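Local coordinates for At5g01750 protein (Arabidopsis thaliana, PDB 1ZXU) that is of unproven function but might be related to the phospholipid scramblases and tubby-like membrane-tethered transcription factors, at residues Ser156-Ala161 and Asp165-Gln170; Gly150-Arg155 and Ser202-Leu207. All coordinates share one frame; numbering follows the deposited sequence.

Contact 1: residues Ser156-Ala161 and Asp165-Gln170; sequences SCVVYA and DAIVAQ
With CG1 anti to the backbone N (chi1 -179°), Val158 lays that methyl against Ile167 CG1 and over one face of the Tyr160 ring, toward its rim. Its other branch, CG2, meets the amide end of Gln170, whose chain, bent at chi2 (90°), sets NE2 3.2 Å from Val158 CG2. Tyr160 and Ile167 run side by side in the same direction, Tyr160 CE1 lying 3.6 Å from Ile167 CG1. At the ring's edge, near its plane, comes the backbone O of Asp165. The carboxylate of Asp165 stands steeply to the ring, its OD1 beside Tyr160 CB; that oxygen also forms a salt bridge with Arg147, while Lys149 makes a cation-pi contact with the tyrosine. On the face that carries Val159 and Ala169, Val159 CG2 meets the methyl of Ala169; Val159 CG1 also touches Val168 CG2 at 3.6 Å, at the bulge, and Leu203 and Ile200 of helix 197-211 pack against these residues. Between the strands, Val159 N donates to Ala169 O (2.9 Å), and Ala161 N to Ala166 O (2.8 Å). Val159 O accepts two N-H groups, Val168 N at 2.8 Å and, weakly, Ala169 N at 3.4 Å. The pairing shifts by one residue here, from Val159-Ala169 to Tyr160-Ile167, as the two N-H groups facing one carbonyl indicate. With strand axes at 167°, the arrangement is an antiparallel beta hairpin carrying a classic beta bulge, within the closed barrel of this LURP-one-related, Tubby_C-clan protein.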
loop_
_atom_site.group_PDB
_atom_site.type_symbol
_atom_site.label_atom_id
_atom_site.label_comp_id
_atom_site.label_asym_id
_atom_site.label_seq_id
_atom_site.Cartn_x
_atom_site.Cartn_y
_atom_site.Cartn_z
ATOM N N SER A 156 -6.053 4.956 12.934
ATOM C CA SER A 156 -7.078 3.923 13.067
ATOM C C SER A 156 -7.551 3.276 11.779
ATOM O O SER A 156 -8.585 2.555 11.786
ATOM C CB SER A 156 -8.304 4.473 13.802
ATOM O OG SER A 156 -8.904 5.537 13.092
ATOM N N CYS A 157 -6.841 3.509 10.687
ATOM C CA CYS A 157 -7.202 2.912 9.401
ATOM C C CYS A 157 -7.306 1.411 9.476
ATOM O O CYS A 157 -6.494 0.751 10.114
ATOM C CB CYS A 157 -6.142 3.261 8.352
ATOM S SG CYS A 157 -6.074 5.106 8.054
ATOM N N VAL A 158 -8.329 0.902 8.819
ATOM C CA VAL A 158 -8.559 -0.544 8.743
ATOM C C VAL A 158 -8.826 -0.821 7.266
ATOM O O VAL A 158 -9.581 -0.089 6.617
ATOM C CB VAL A 158 -9.787 -0.972 9.566
ATOM C CG1 VAL A 158 -9.944 -2.444 9.451
ATOM C CG2 VAL A 158 -9.583 -0.570 11.065
ATOM N N VAL A 159 -8.200 -1.873 6.739
ATOM C CA VAL A 159 -8.448 -2.300 5.369
ATOM C C VAL A 159 -9.313 -3.575 5.435
ATOM O O VAL A 159 -8.948 -4.541 6.140
ATOM C CB VAL A 159 -7.126 -2.666 4.637
ATOM C CG1 VAL A 159 -7.370 -2.898 3.154
ATOM C CG2 VAL A 159 -6.081 -1.510 4.759
ATOM N N TYR A 160 -10.397 -3.565 4.630
ATOM C CA TYR A 160 -11.330 -4.703 4.554
ATOM C C TYR A 160 -11.354 -5.298 3.175
ATOM O O TYR A 160 -11.196 -4.549 2.175
ATOM C CB TYR A 160 -12.737 -4.199 4.812
ATOM C CG TYR A 160 -12.928 -3.589 6.153
ATOM C CD1 TYR A 160 -13.336 -4.373 7.231
ATOM C CD2 TYR A 160 -12.715 -2.238 6.342
ATOM C CE1 TYR A 160 -13.536 -3.805 8.496
ATOM C CE2 TYR A 160 -12.905 -1.652 7.604
ATOM C CZ TYR A 160 -13.301 -2.452 8.663
ATOM O OH TYR A 160 -13.499 -1.856 9.881
ATOM N N ALA A 161 -11.577 -6.624 3.104
ATOM C CA ALA A 161 -11.851 -7.324 1.847
ATOM C C ALA A 161 -13.307 -7.020 1.510
ATOM O O ALA A 161 -14.183 -7.004 2.388
ATOM C CB ALA A 161 -11.646 -8.857 2.013
ATOM N N ASP A 165 -16.093 -8.547 3.839
ATOM C CA ASP A 165 -15.781 -7.522 4.818
ATOM C C ASP A 165 -14.831 -8.028 5.923
ATOM O O ASP A 165 -14.914 -7.551 7.055
ATOM C CB ASP A 165 -17.040 -6.897 5.438
ATOM C CG ASP A 165 -17.262 -5.485 4.954
ATOM O OD1 ASP A 165 -16.334 -4.658 5.121
ATOM O OD2 ASP A 165 -18.354 -5.198 4.400
ATOM N N ALA A 166 -13.928 -8.938 5.568
ATOM C CA ALA A 166 -12.922 -9.475 6.506
ATOM C C ALA A 166 -11.846 -8.379 6.636
ATOM O O ALA A 166 -11.487 -7.788 5.631
ATOM C CB ALA A 166 -12.298 -10.715 5.940
ATOM N N ILE A 167 -11.357 -8.147 7.830
ATOM C CA ILE A 167 -10.194 -7.189 8.014
ATOM C C ILE A 167 -8.935 -7.885 7.502
ATOM O O ILE A 167 -8.620 -9.003 7.897
ATOM C CB ILE A 167 -9.985 -6.860 9.480
ATOM C CG1 ILE A 167 -11.139 -6.001 9.972
ATOM C CG2 ILE A 167 -8.670 -6.060 9.731
ATOM C CD1 ILE A 167 -11.176 -5.942 11.490
ATOM N N VAL A 168 -8.204 -7.189 6.604
ATOM C CA VAL A 168 -6.931 -7.699 6.106
ATOM C C VAL A 168 -5.708 -6.957 6.682
ATOM O O VAL A 168 -4.609 -7.487 6.628
ATOM C CB VAL A 168 -6.857 -7.735 4.552
ATOM C CG1 VAL A 168 -7.971 -8.686 3.986
ATOM C CG2 VAL A 168 -7.014 -6.389 3.987
ATOM N N ALA A 169 -5.940 -5.755 7.194
ATOM C CA ALA A 169 -4.877 -4.984 7.852
ATOM C C ALA A 169 -5.449 -3.960 8.789
ATOM O O ALA A 169 -6.546 -3.441 8.551
ATOM C CB ALA A 169 -3.976 -4.281 6.829
ATOM N N GLN A 170 -4.683 -3.660 9.816
ATOM C CA GLN A 170 -5.159 -2.722 10.834
ATOM C C GLN A 170 -4.026 -1.822 11.362
ATOM O O GLN A 170 -3.002 -2.334 11.785
ATOM C CB GLN A 170 -5.700 -3.591 11.992
ATOM C CG GLN A 170 -5.927 -2.892 13.309
ATOM C CD GLN A 170 -7.305 -2.356 13.383
ATOM O OE1 GLN A 170 -8.256 -3.141 13.396
ATOM N NE2 GLN A 170 -7.451 -1.014 13.377
#

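Contact 2: residues Gly150-Arg155 and Ser202-Leu207; sequences GSWLER and SLVVIL
The Trp152 indole is covered on both faces: Leu207 O sits over the ring centre on one, 4.2 Å above the plane, and Arg155 NH1 lies on the other, 3.1 Å above it and displaced toward the rim. The guanidinium of Arg155 points its edge at the indole face, with Trp152 CD2 in the guanidinium plane. Phe187 adds an edge-to-face ring contact. The indole's six-membered ring does the apolar touching, as Trp152 CE3 comes to 3.5 Å from Leu207 CB, and Trp152 CH2 more loosely approaches Val204 CG1 at 4.4 Å. With CG of Trp152 anti to the backbone N (chi1 176°), the indole extends from the turn to lie against Leu207. Trp152 O accepts hydrogen bonds from Arg155 N and Arg155 NH1, both at 3.0 Å, from opposite faces of the carbonyl plane, and Arg155 NE hydrogen-bonds to Asn186. Replacing Trp152 by alanine is likely to open a gap beside Leu207 and Val204 and to leave Arg155 NH1 without the ring it lies over. A type I beta turn from Trp152 to Arg155, braced by Ser151 OG accepting from Glu154 N in an ST motif, presents a buried tryptophan from the connection between strands 146-149 and 158-161 to helix 197-211 of the tubby-like fold.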
loop_
_atom_site.group_PDB
_atom_site.type_symbol
_atom_site.label_atom_id
_atom_site.label_comp_id
_atom_site.label_asym_id
_atom_site.label_seq_id
_atom_site.Cartn_x
_atom_site.Cartn_y
_atom_site.Cartn_z
ATOM N N GLY A 150 -11.710 4.356 8.628
ATOM C CA GLY A 150 -10.943 4.811 9.800
ATOM C C GLY A 150 -10.153 6.045 9.426
ATOM O O GLY A 150 -10.298 6.556 8.322
ATOM N N SER A 151 -9.295 6.507 10.327
ATOM C CA SER A 151 -8.624 7.813 10.139
ATOM C C SER A 151 -7.098 7.750 10.201
ATOM O O SER A 151 -6.563 7.221 11.152
ATOM C CB SER A 151 -9.148 8.806 11.180
ATOM O OG SER A 151 -8.302 9.941 11.278
ATOM N N TRP A 152 -6.429 8.288 9.169
ATOM C CA TRP A 152 -4.971 8.387 9.146
ATOM C C TRP A 152 -4.489 9.162 10.344
ATOM O O TRP A 152 -3.586 8.730 11.042
ATOM C CB TRP A 152 -4.471 9.044 7.849
ATOM C CG TRP A 152 -3.011 9.291 7.753
ATOM C CD1 TRP A 152 -2.362 10.472 7.945
ATOM C CD2 TRP A 152 -2.001 8.330 7.394
ATOM N NE1 TRP A 152 -0.998 10.299 7.744
ATOM C CE2 TRP A 152 -0.767 8.999 7.401
ATOM C CE3 TRP A 152 -2.038 6.974 7.081
ATOM C CZ2 TRP A 152 0.434 8.346 7.118
ATOM C CZ3 TRP A 152 -0.852 6.320 6.780
ATOM C CH2 TRP A 152 0.365 7.017 6.786
ATOM N N LEU A 153 -5.103 10.314 10.591
ATOM C CA LEU A 153 -4.615 11.163 11.680
ATOM C C LEU A 153 -4.851 10.557 13.078
ATOM O O LEU A 153 -4.045 10.780 13.989
ATOM C CB LEU A 153 -5.160 12.594 11.553
ATOM C CG LEU A 153 -4.653 13.420 10.350
ATOM C CD1 LEU A 153 -5.461 14.711 10.165
ATOM C CD2 LEU A 153 -3.176 13.701 10.414
ATOM N N GLU A 154 -5.881 9.730 13.238
ATOM C CA GLU A 154 -6.096 8.995 14.495
ATOM C C GLU A 154 -5.314 7.664 14.593
ATOM O O GLU A 154 -5.257 7.012 15.653
ATOM C CB GLU A 154 -7.610 8.743 14.711
ATOM C CG GLU A 154 -8.325 10.023 15.141
ATOM C CD GLU A 154 -9.849 9.863 15.268
ATOM O OE1 GLU A 154 -10.305 8.885 15.916
ATOM O OE2 GLU A 154 -10.577 10.728 14.706
ATOM N N ARG A 155 -4.654 7.291 13.491
ATOM C CA ARG A 155 -3.926 6.010 13.425
ATOM C C ARG A 155 -4.878 4.819 13.561
ATOM O O ARG A 155 -4.508 3.789 14.164
ATOM C CB ARG A 155 -2.717 5.891 14.405
ATOM C CG ARG A 155 -1.686 7.034 14.376
ATOM C CD ARG A 155 -1.435 7.517 12.932
ATOM N NE ARG A 155 -0.260 8.391 12.816
ATOM C CZ ARG A 155 0.120 8.996 11.709
ATOM N NH1 ARG A 155 -0.616 8.902 10.612
ATOM N NH2 ARG A 155 1.249 9.712 11.705
ATOM N N SER A 202 1.371 -0.486 -0.428
ATOM C CA SER A 202 0.987 0.547 -1.381
ATOM C C SER A 202 -0.165 1.433 -0.899
ATOM O O SER A 202 -0.233 2.648 -1.200
ATOM C CB SER A 202 0.660 -0.089 -2.755
ATOM O OG SER A 202 -0.631 -0.678 -2.700
ATOM N N LEU A 203 -1.091 0.837 -0.118
ATOM C CA LEU A 203 -2.180 1.610 0.436
ATOM C C LEU A 203 -1.676 2.629 1.455
ATOM O O LEU A 203 -2.205 3.720 1.555
ATOM C CB LEU A 203 -3.261 0.671 1.053
ATOM C CG LEU A 203 -3.930 -0.234 0.015
ATOM C CD1 LEU A 203 -5.027 -1.090 0.756
ATOM C CD2 LEU A 203 -4.639 0.568 -1.071
ATOM N N VAL A 204 -0.708 2.210 2.290
ATOM C CA VAL A 204 -0.089 3.093 3.265
ATOM C C VAL A 204 0.549 4.293 2.570
ATOM O O VAL A 204 0.375 5.446 3.012
ATOM C CB VAL A 204 0.942 2.331 4.086
ATOM C CG1 VAL A 204 1.819 3.336 4.960
ATOM C CG2 VAL A 204 0.198 1.263 4.956
ATOM N N VAL A 205 1.190 4.020 1.445
ATOM C CA VAL A 205 1.772 5.077 0.612
ATOM C C VAL A 205 0.703 6.071 0.118
ATOM O O VAL A 205 0.880 7.282 0.213
ATOM C CB VAL A 205 2.602 4.506 -0.540
ATOM C CG1 VAL A 205 3.068 5.646 -1.479
ATOM C CG2 VAL A 205 3.823 3.711 0.052
ATOM N N ILE A 206 -0.377 5.539 -0.402
ATOM C CA ILE A 206 -1.506 6.391 -0.842
ATOM C C ILE A 206 -2.119 7.199 0.323
ATOM O O ILE A 206 -2.450 8.401 0.164
ATOM C CB ILE A 206 -2.577 5.536 -1.558
ATOM C CG1 ILE A 206 -2.010 5.043 -2.892
ATOM C CG2 ILE A 206 -3.833 6.352 -1.789
ATOM C CD1 ILE A 206 -2.848 3.937 -3.558
ATOM N N LEU A 207 -2.321 6.574 1.485
ATOM C CA LEU A 207 -2.825 7.319 2.639
ATOM C C LEU A 207 -1.909 8.443 3.025
ATOM O O LEU A 207 -2.355 9.533 3.374
ATOM C CB LEU A 207 -3.026 6.383 3.820
ATOM C CG LEU A 207 -4.189 5.415 3.627
ATOM C CD1 LEU A 207 -4.121 4.322 4.645
ATOM C CD2 LEU A 207 -5.514 6.242 3.749
#

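In the fold
The centres of contacts 1 and 2 lie about 11 Å apart, and the two meet directly. Segment 150-155 runs straight into 156-161, the hairpin to 165-170 follows, and 202-207 comes last, so both members of contact 1 fall between those of contact 2. At the junction, Ser156 N probably hydrogen-bonds to Ser151 O (2.9 Å), and Cys157 SG packs 3.4 Å from Trp152 N. Helix 197-211 is common ground: Val159 CG1 reaches Leu203 CD1 at 3.8 Å, while Cys157 touches Leu207. Contact 1 joins neighbouring barrel strands; contact 2 packs an interstrand turn on the helix, so the same helix 197-211 packs against both the barrel strands and the loop that joins strands 146-149 and 158-161.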